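Local coordinates for extracellular solute-binding protein, family 5 (Chelativorans sp., PDB 6WM6) that binds EDTA in the periplasm, probably delivering it to an ABC transporter for uptake, as solute-binding proteins of its family do for their ligands, at residues Pro179-Gln184 / Gln464-Val469; Leu407-Pro412 / Asp420-Ile425. All coordinates share one frame; numbering follows the deposited sequence.

Interaction 1: Pro179-Gln184 / Gln464-Val469; sequences PFLGWQ and QVFPAV. With EDO (1,2-ethanediol), chain I.
The ring of Phe466 lies between two aliphatic groups: Gly182 CA sits over the centre of one face, and CG1 of the preceding Val465 over the centre of the opposite face. Gly182 makes a CH-pi contact, its CA 3.7 Å from the centroid of the Phe466 ring and only 12° off the ring normal. Absence of a side chain permits this approach, since a beta carbon at Gly182 would press tightly on both Phe466 and Val469. Leu181 approaches the same ring obliquely from the side of Gly182, out beyond CD1; its CD2 comes to 3.9 Å from Phe466 CD1. Beside it, Phe180 CZ meets Val469 CG2 at 4.0 Å, and the two side chains stand at about a right angle, while the backbone N of Gly182 lies over the rim of one Phe180 face. CG of Phe180 is anti to its own backbone N (chi1 -177°), which carries the ring tip over to Val469. With a serine in place of Phe466, Gly182 CA would probably lose its aromatic face and a gap would open beside Leu181. No hydrogen bond joins the segments. On the far side, Val465 N donates an almost straight bond of 2.9 Å to O1 of an ethanediol, probably from the crystallisation liquor; the same molecule is also hydrogen-bonded to Gln549. Phe466 takes the N-cap position of helix 467-474. The contact joins the loop after one antiparallel sheet to the start of a helix following another sheet, consistent with an interface between the lobes of a periplasmic binding protein.

Interaction 2: Leu407-Pro412 / Asp420-Ile425; sequences LRLSFP and DMARLI
Ala422 is the meeting point of the apolar contacts, its CB facing both Phe411 and Leu409 of the strand side. Phe411 CE1 lies 3.7 Å from Ala422 CB, an oblique approach to the ring. Its first torsion, 48°, sets CG between the backbone N and the carbonyl carbon, and from there the ring leans out to the helix. Leu409 adds a single methyl, CD2, which stands 4.0 Å from Ala422 CB and, more loosely, 4.4 Å from Ile425 CG2, one helical turn further on. Leu438 and Leu458, from the strands flanking 407-410, touch both Leu409 and Ala422.

The polar groups here find their bonds outside the contact: Ala422 O, which Leu409 CD2 passes at 3.9 Å, accepts a hydrogen bond from the side chain of Thr426. Ser410, whose CB points away from the helix, gives its OG to a hydrogen bond with His457, and Phe411 O is bonded to Thr440.

Strand 407-410 and helix 416-429 are the first two elements of a beta-alpha-beta unit completed by strand 436-439. With no hydrogen bond or salt bridge across it, this buried contact rests on the fit of methyl groups and one ring rather than on directional bonds.

In the fold
Along the chain, both segments of interaction 2 fall between the two halves of interaction 1, whose closest ends are 280 residues apart; the segments of interaction 2 are only eight residues apart at their closest ends. Their centres are about 33 Å apart, on opposite sides of the centre of the chain, and their nearest atoms about 18 Å. A mixed sheet relates them: strand 407-410 of interaction 2 pairs parallel with 456-462, which leads into 464-469. Segment 179-184 instead follows strand 171-176 of the separate antiparallel sheet. Interaction 2 is therefore local to one sheet and its covering helix, whereas interaction 1 brings two separately built parts of this binding protein together.

Interaction 1: Pro179-Gln184 / Gln464-Val469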
ATOM      1  N   PRO A 179      14.557 -19.134  -8.613  1.00 21.53           N
ATOM      2  CA  PRO A 179      14.318 -18.812  -7.198  1.00 19.30           C
ATOM      3  C   PRO A 179      13.506 -17.533  -7.039  1.00 22.02           C
ATOM      4  O   PRO A 179      13.643 -16.576  -7.798  1.00 22.49           O
ATOM      5  CB  PRO A 179      15.722 -18.635  -6.623  1.00 22.66           C
ATOM      6  CG  PRO A 179      16.635 -19.350  -7.575  1.00 27.50           C
ATOM      7  CD  PRO A 179      15.999 -19.224  -8.928  1.00 23.66           C
ATOM      8  N   PHE A 180      12.680 -17.505  -5.998  1.00 19.41           N
ATOM      9  CA  PHE A 180      11.854 -16.327  -5.721  1.00 18.89           C
ATOM     10  C   PHE A 180      11.634 -16.203  -4.223  1.00 18.78           C
ATOM     11  O   PHE A 180      10.984 -17.052  -3.590  1.00 19.01           O
ATOM     12  CB  PHE A 180      10.532 -16.384  -6.481  1.00 18.54           C
ATOM     13  CG  PHE A 180       9.671 -15.161  -6.299  1.00 19.95           C
ATOM     14  CD1 PHE A 180      10.092 -13.940  -6.765  1.00 25.81           C
ATOM     15  CD2 PHE A 180       8.469 -15.232  -5.649  1.00 19.45           C
ATOM     16  CE1 PHE A 180       9.316 -12.810  -6.582  1.00 32.27           C
ATOM     17  CE2 PHE A 180       7.686 -14.112  -5.451  1.00 19.19           C
ATOM     18  CZ  PHE A 180       8.103 -12.907  -5.929  1.00 21.00           C
ATOM     19  N   LEU A 181      12.140 -15.112  -3.664  1.00 17.92           N
ATOM     20  CA  LEU A 181      12.038 -14.841  -2.235  1.00 17.94           C
ATOM     21  C   LEU A 181      10.601 -14.734  -1.755  1.00 17.38           C
ATOM     22  O   LEU A 181      10.244 -15.278  -0.704  1.00 18.48           O
ATOM     23  CB  LEU A 181      12.758 -13.519  -1.959  1.00 19.50           C
ATOM     24  CG  LEU A 181      12.509 -12.871  -0.613  1.00 21.16           C
ATOM     25  CD1 LEU A 181      13.159 -13.682   0.447  1.00 22.82           C
ATOM     26  CD2 LEU A 181      13.024 -11.432  -0.617  1.00 24.83           C
ATOM     27  N   GLY A 182       9.757 -14.029  -2.501  1.00 16.64           N
ATOM     28  CA  GLY A 182       8.477 -13.585  -1.978  1.00 18.96           C
ATOM     29  C   GLY A 182       7.334 -14.567  -2.141  1.00 16.65           C
ATOM     30  O   GLY A 182       6.172 -14.168  -2.331  1.00 17.53           O
ATOM     31  N   TRP A 183       7.604 -15.865  -2.032  1.00 16.95           N
ATOM     32  CA  TRP A 183       6.557 -16.844  -2.291  1.00 17.16           C
ATOM     33  C   TRP A 183       5.419 -16.781  -1.276  1.00 16.75           C
ATOM     34  O   TRP A 183       4.282 -17.129  -1.618  1.00 17.21           O
ATOM     35  CB  TRP A 183       7.161 -18.244  -2.376  1.00 17.09           C
ATOM     36  CG  TRP A 183       7.759 -18.762  -1.102  1.00 17.01           C
ATOM     37  CD1 TRP A 183       9.066 -18.670  -0.709  1.00 18.76           C
ATOM     38  CD2 TRP A 183       7.080 -19.487  -0.073  1.00 17.22           C
ATOM     39  NE1 TRP A 183       9.235 -19.273   0.514  1.00 18.96           N
ATOM     40  CE2 TRP A 183       8.031 -19.787   0.921  1.00 18.01           C
ATOM     41  CE3 TRP A 183       5.756 -19.890   0.112  1.00 17.92           C
ATOM     42  CZ2 TRP A 183       7.696 -20.482   2.085  1.00 19.45           C
ATOM     43  CZ3 TRP A 183       5.434 -20.580   1.268  1.00 20.45           C
ATOM     44  CH2 TRP A 183       6.395 -20.870   2.222  1.00 19.80           C
ATOM     45  N   GLN A 184       5.676 -16.339  -0.036  1.00 16.25           N
ATOM     46  CA  GLN A 184       4.592 -16.203   0.928  1.00 16.56           C
ATOM     47  C   GLN A 184       3.629 -15.069   0.589  1.00 15.83           C
ATOM     48  O   GLN A 184       2.554 -14.986   1.195  1.00 17.16           O
ATOM     49  CB  GLN A 184       5.154 -16.034   2.338  1.00 17.42           C
ATOM     50  CG  GLN A 184       5.898 -17.280   2.832  1.00 17.97           C
ATOM     51  CD  GLN A 184       6.406 -17.169   4.255  1.00 24.18           C
ATOM     52  OE1 GLN A 184       6.343 -16.123   4.878  1.00 28.61           O
ATOM     53  NE2 GLN A 184       6.870 -18.287   4.795  1.00 25.25           N
ATOM     54  N   GLN A 464       5.762  -2.592   0.496  1.00 16.63           N
ATOM     55  CA  GLN A 464       5.397  -3.991   0.647  1.00 17.07           C
ATOM     56  C   GLN A 464       6.313  -4.683   1.650  1.00 17.01           C
ATOM     57  O   GLN A 464       7.388  -4.200   2.029  1.00 16.89           O
ATOM     58  CB  GLN A 464       5.482  -4.691  -0.720  1.00 18.62           C
ATOM     59  CG  GLN A 464       4.501  -4.135  -1.713  1.00 19.07           C
ATOM     60  CD  GLN A 464       4.732  -4.682  -3.112  1.00 22.47           C
ATOM     61  OE1 GLN A 464       5.410  -5.711  -3.287  1.00 24.67           O
ATOM     62  NE2 GLN A 464       4.158  -4.012  -4.115  1.00 25.12           N
ATOM     63  N   VAL A 465       5.900  -5.896   2.041  1.00 17.49           N
ATOM     64  CA  VAL A 465       6.686  -6.685   2.970  1.00 17.22           C
ATOM     65  C   VAL A 465       8.031  -7.067   2.379  1.00 17.64           C
ATOM     66  O   VAL A 465       9.018  -7.195   3.112  1.00 17.77           O
ATOM     67  CB  VAL A 465       5.893  -7.940   3.391  1.00 20.09           C
ATOM     68  CG1 VAL A 465       6.777  -8.922   4.146  1.00 23.07           C
ATOM     69  CG2 VAL A 465       4.707  -7.529   4.250  1.00 21.95           C
ATOM     70  N   PHE A 466       8.105  -7.253   1.047  1.00 15.89           N
ATOM     71  CA  PHE A 466       9.361  -7.585   0.374  1.00 16.49           C
ATOM     72  C   PHE A 466       9.845  -6.375  -0.409  1.00 15.39           C
ATOM     73  O   PHE A 466       9.370  -6.126  -1.533  1.00 16.46           O
ATOM     74  CB  PHE A 466       9.165  -8.782  -0.563  1.00 17.92           C
ATOM     75  CG  PHE A 466       8.688 -10.012   0.141  1.00 17.43           C
ATOM     76  CD1 PHE A 466       9.553 -10.743   0.922  1.00 21.38           C
ATOM     77  CD2 PHE A 466       7.379 -10.422   0.018  1.00 19.17           C
ATOM     78  CE1 PHE A 466       9.105 -11.890   1.587  1.00 22.19           C
ATOM     79  CE2 PHE A 466       6.932 -11.568   0.673  1.00 21.47           C
ATOM     80  CZ  PHE A 466       7.797 -12.275   1.455  1.00 19.46           C
ATOM     81  N   PRO A 467      10.798  -5.612   0.115  1.00 14.82           N
ATOM     82  CA  PRO A 467      11.297  -4.442  -0.626  1.00 15.77           C
ATOM     83  C   PRO A 467      11.729  -4.736  -2.039  1.00 15.51           C
ATOM     84  O   PRO A 467      11.517  -3.898  -2.934  1.00 16.43           O
ATOM     85  CB  PRO A 467      12.462  -3.964   0.251  1.00 16.29           C
ATOM     86  CG  PRO A 467      12.006  -4.289   1.634  1.00 15.84           C
ATOM     87  CD  PRO A 467      11.307  -5.644   1.502  1.00 16.13           C
ATOM     88  N   ALA A 468      12.315  -5.911  -2.303  1.00 14.94           N
ATOM     89  CA  ALA A 468      12.807  -6.190  -3.646  1.00 16.44           C
ATOM     90  C   ALA A 468      11.668  -6.369  -4.632  1.00 16.40           C
ATOM     91  O   ALA A 468      11.837  -6.078  -5.821  1.00 18.21           O
ATOM     92  CB  ALA A 468      13.679  -7.440  -3.646  1.00 17.59           C
ATOM     93  N   VAL A 469      10.515  -6.866  -4.166  1.00 16.72           N
ATOM     94  CA  VAL A 469       9.350  -7.012  -5.037  1.00 17.09           C
ATOM     95  C   VAL A 469       8.790  -5.644  -5.386  1.00 17.09           C
ATOM     96  O   VAL A 469       8.530  -5.335  -6.556  1.00 18.28           O
ATOM     97  CB  VAL A 469       8.299  -7.932  -4.396  1.00 17.79           C
ATOM     98  CG1 VAL A 469       7.030  -7.974  -5.281  1.00 17.72           C
ATOM     99  CG2 VAL A 469       8.875  -9.335  -4.214  1.00 19.03           C
TER
HETATM  100  C1  EDO I 608       2.053  -7.020   0.741  1.00 44.16           C
HETATM  101  O1  EDO I 608       3.478  -6.962   0.861  1.00 28.79           O
HETATM  102  C2  EDO I 608       1.432  -5.762   1.331  1.00 46.16           C
HETATM  103  O2  EDO I 608       1.795  -4.600   0.570  1.00 24.07           O

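Interaction 2: Leu407-Pro412 / Asp420-Ile425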
ATOM      1  N   LEU A 407       9.080  26.082 -12.318  1.00 21.21           N
ATOM      2  CA  LEU A 407       8.928  24.651 -12.126  1.00 21.07           C
ATOM      3  C   LEU A 407       7.490  24.302 -11.797  1.00 23.31           C
ATOM      4  O   LEU A 407       6.869  24.936 -10.939  1.00 27.42           O
ATOM      5  CB  LEU A 407       9.832  24.204 -10.995  1.00 21.13           C
ATOM      6  CG  LEU A 407      11.319  24.525 -11.171  1.00 21.67           C
ATOM      7  CD1 LEU A 407      12.091  24.055  -9.954  1.00 23.87           C
ATOM      8  CD2 LEU A 407      11.863  23.885 -12.430  1.00 22.39           C
ATOM      9  N   ARG A 408       6.981  23.267 -12.450  1.00 20.14           N
ATOM     10  CA  ARG A 408       5.624  22.781 -12.218  1.00 19.88           C
ATOM     11  C   ARG A 408       5.699  21.700 -11.147  1.00 19.38           C
ATOM     12  O   ARG A 408       6.283  20.639 -11.375  1.00 19.47           O
ATOM     13  CB  ARG A 408       5.053  22.214 -13.511  1.00 21.34           C
ATOM     14  CG  ARG A 408       4.878  23.280 -14.597  1.00 24.63           C
ATOM     15  CD  ARG A 408       4.894  22.651 -15.995  1.00 29.16           C
ATOM     16  NE  ARG A 408       6.136  21.949 -16.284  1.00 27.99           N
ATOM     17  CZ  ARG A 408       6.325  21.149 -17.334  1.00 30.14           C
ATOM     18  NH1 ARG A 408       5.348  20.952 -18.193  1.00 30.09           N
ATOM     19  NH2 ARG A 408       7.499  20.548 -17.516  1.00 30.27           N
ATOM     20  N   LEU A 409       5.127  21.990  -9.974  1.00 19.54           N
ATOM     21  CA  LEU A 409       5.116  21.081  -8.831  1.00 19.13           C
ATOM     22  C   LEU A 409       3.680  20.652  -8.608  1.00 20.48           C
ATOM     23  O   LEU A 409       2.854  21.455  -8.184  1.00 20.06           O
ATOM     24  CB  LEU A 409       5.712  21.773  -7.613  1.00 22.67           C
ATOM     25  CG  LEU A 409       5.577  21.090  -6.249  1.00 28.07           C
ATOM     26  CD1 LEU A 409       5.871  19.610  -6.306  1.00 32.28           C
ATOM     27  CD2 LEU A 409       6.503  21.794  -5.259  1.00 25.51           C
ATOM     28  N   SER A 410       3.375  19.407  -8.953  1.00 19.57           N
ATOM     29  CA  SER A 410       2.024  18.880  -8.848  1.00 19.67           C
ATOM     30  C   SER A 410       1.898  17.898  -7.686  1.00 19.31           C
ATOM     31  O   SER A 410       2.879  17.314  -7.203  1.00 19.59           O
ATOM     32  CB  SER A 410       1.572  18.226 -10.155  1.00 22.29           C
ATOM     33  OG  SER A 410       2.350  17.090 -10.471  1.00 20.78           O
ATOM     34  N   PHE A 411       0.657  17.726  -7.234  1.00 19.72           N
ATOM     35  CA  PHE A 411       0.366  16.804  -6.147  1.00 20.78           C
ATOM     36  C   PHE A 411      -1.125  16.503  -6.162  1.00 23.11           C
ATOM     37  O   PHE A 411      -1.928  17.360  -6.534  1.00 21.95           O
ATOM     38  CB  PHE A 411       0.789  17.390  -4.794  1.00 21.38           C
ATOM     39  CG  PHE A 411       0.334  18.796  -4.554  1.00 22.63           C
ATOM     40  CD1 PHE A 411       1.111  19.853  -4.999  1.00 23.51           C
ATOM     41  CD2 PHE A 411      -0.845  19.061  -3.889  1.00 27.92           C
ATOM     42  CE1 PHE A 411       0.715  21.154  -4.782  1.00 29.45           C
ATOM     43  CE2 PHE A 411      -1.254  20.375  -3.671  1.00 30.00           C
ATOM     44  CZ  PHE A 411      -0.462  21.416  -4.116  1.00 30.21           C
ATOM     45  N   PRO A 412      -1.519  15.293  -5.779  1.00 22.08           N
ATOM     46  CA  PRO A 412      -2.934  14.916  -5.819  1.00 24.63           C
ATOM     47  C   PRO A 412      -3.693  15.581  -4.687  1.00 26.07           C
ATOM     48  O   PRO A 412      -3.104  15.971  -3.668  1.00 26.02           O
ATOM     49  CB  PRO A 412      -2.876  13.392  -5.636  1.00 25.99           C
ATOM     50  CG  PRO A 412      -1.654  13.164  -4.798  1.00 27.77           C
ATOM     51  CD  PRO A 412      -0.654  14.199  -5.294  1.00 22.32           C
ATOM     52  N   ASP A 420       0.976  21.616   2.173  1.00 25.40           N
ATOM     53  CA  ASP A 420       1.874  22.413   3.006  1.00 23.71           C
ATOM     54  C   ASP A 420       3.326  22.197   2.610  1.00 22.47           C
ATOM     55  O   ASP A 420       4.118  23.142   2.569  1.00 21.81           O
ATOM     56  CB  ASP A 420       1.662  22.056   4.484  1.00 26.96           C
ATOM     57  CG  ASP A 420       0.275  22.409   4.989  1.00 35.00           C
ATOM     58  OD1 ASP A 420      -0.372  23.291   4.393  1.00 36.01           O
ATOM     59  OD2 ASP A 420      -0.164  21.808   5.991  1.00 37.44           O
ATOM     60  N   MET A 421       3.700  20.960   2.304  1.00 21.44           N
ATOM     61  CA  MET A 421       5.085  20.705   1.932  0.57 19.30           C
ATOM     62  C   MET A 421       5.437  21.339   0.593  1.00 20.78           C
ATOM     63  O   MET A 421       6.566  21.786   0.409  1.00 20.78           O
ATOM     64  CB  MET A 421       5.392  19.199   1.995  0.57 23.01           C
ATOM     65  CG  MET A 421       5.494  18.710   3.460  0.57 25.99           C
ATOM     66  SD  MET A 421       6.165  17.044   3.697  0.57 22.42           S
ATOM     67  CE  MET A 421       5.123  16.245   2.452  0.57 19.90           C
ATOM     68  N   ALA A 422       4.490  21.392  -0.344  1.00 21.90           N
ATOM     69  CA  ALA A 422       4.776  22.020  -1.624  1.00 22.00           C
ATOM     70  C   ALA A 422       5.108  23.492  -1.434  1.00 21.57           C
ATOM     71  O   ALA A 422       6.010  24.029  -2.091  1.00 22.53           O
ATOM     72  CB  ALA A 422       3.567  21.868  -2.559  1.00 26.28           C
ATOM     73  N   ARG A 423       4.384  24.172  -0.535  1.00 22.94           N
ATOM     74  CA  ARG A 423       4.685  25.575  -0.270  1.00 23.67           C
ATOM     75  C   ARG A 423       6.032  25.729   0.425  1.00 22.92           C
ATOM     76  O   ARG A 423       6.795  26.650   0.126  1.00 23.88           O
ATOM     77  CB  ARG A 423       3.571  26.195   0.572  1.00 26.45           C
ATOM     78  CG  ARG A 423       2.242  26.304  -0.157  1.00 53.77           C
ATOM     79  CD  ARG A 423       1.218  27.040   0.690  1.00 77.14           C
ATOM     80  NE  ARG A 423      -0.062  27.187   0.002  1.00 97.46           N
ATOM     81  CZ  ARG A 423      -0.349  28.161  -0.858  1.00108.78           C
ATOM     82  NH1 ARG A 423      -1.546  28.208  -1.426  1.00111.63           N
ATOM     83  NH2 ARG A 423       0.557  29.085  -1.156  1.00111.51           N
ATOM     84  N   LEU A 424       6.330  24.841   1.379  1.00 20.97           N
ATOM     85  CA  LEU A 424       7.629  24.910   2.044  1.00 21.58           C
ATOM     86  C   LEU A 424       8.777  24.679   1.072  1.00 20.84           C
ATOM     87  O   LEU A 424       9.797  25.387   1.119  1.00 21.36           O
ATOM     88  CB  LEU A 424       7.674  23.879   3.167  1.00 20.78           C
ATOM     89  CG  LEU A 424       6.761  24.230   4.346  1.00 21.36           C
ATOM     90  CD1 LEU A 424       6.582  23.048   5.282  1.00 22.61           C
ATOM     91  CD2 LEU A 424       7.353  25.428   5.080  1.00 25.31           C
ATOM     92  N   ILE A 425       8.624  23.715   0.163  1.00 21.00           N
ATOM     93  CA  ILE A 425       9.669  23.417  -0.810  1.00 21.22           C
ATOM     94  C   ILE A 425       9.888  24.601  -1.737  1.00 21.84           C
ATOM     95  O   ILE A 425      11.029  24.944  -2.075  1.00 21.79           O
ATOM     96  CB  ILE A 425       9.328  22.119  -1.578  1.00 19.97           C
ATOM     97  CG1 ILE A 425       9.489  20.926  -0.625  1.00 19.66           C
ATOM     98  CG2 ILE A 425      10.194  21.983  -2.812  1.00 21.33           C
ATOM     99  CD1 ILE A 425       8.826  19.661  -1.112  1.00 23.41           C
TER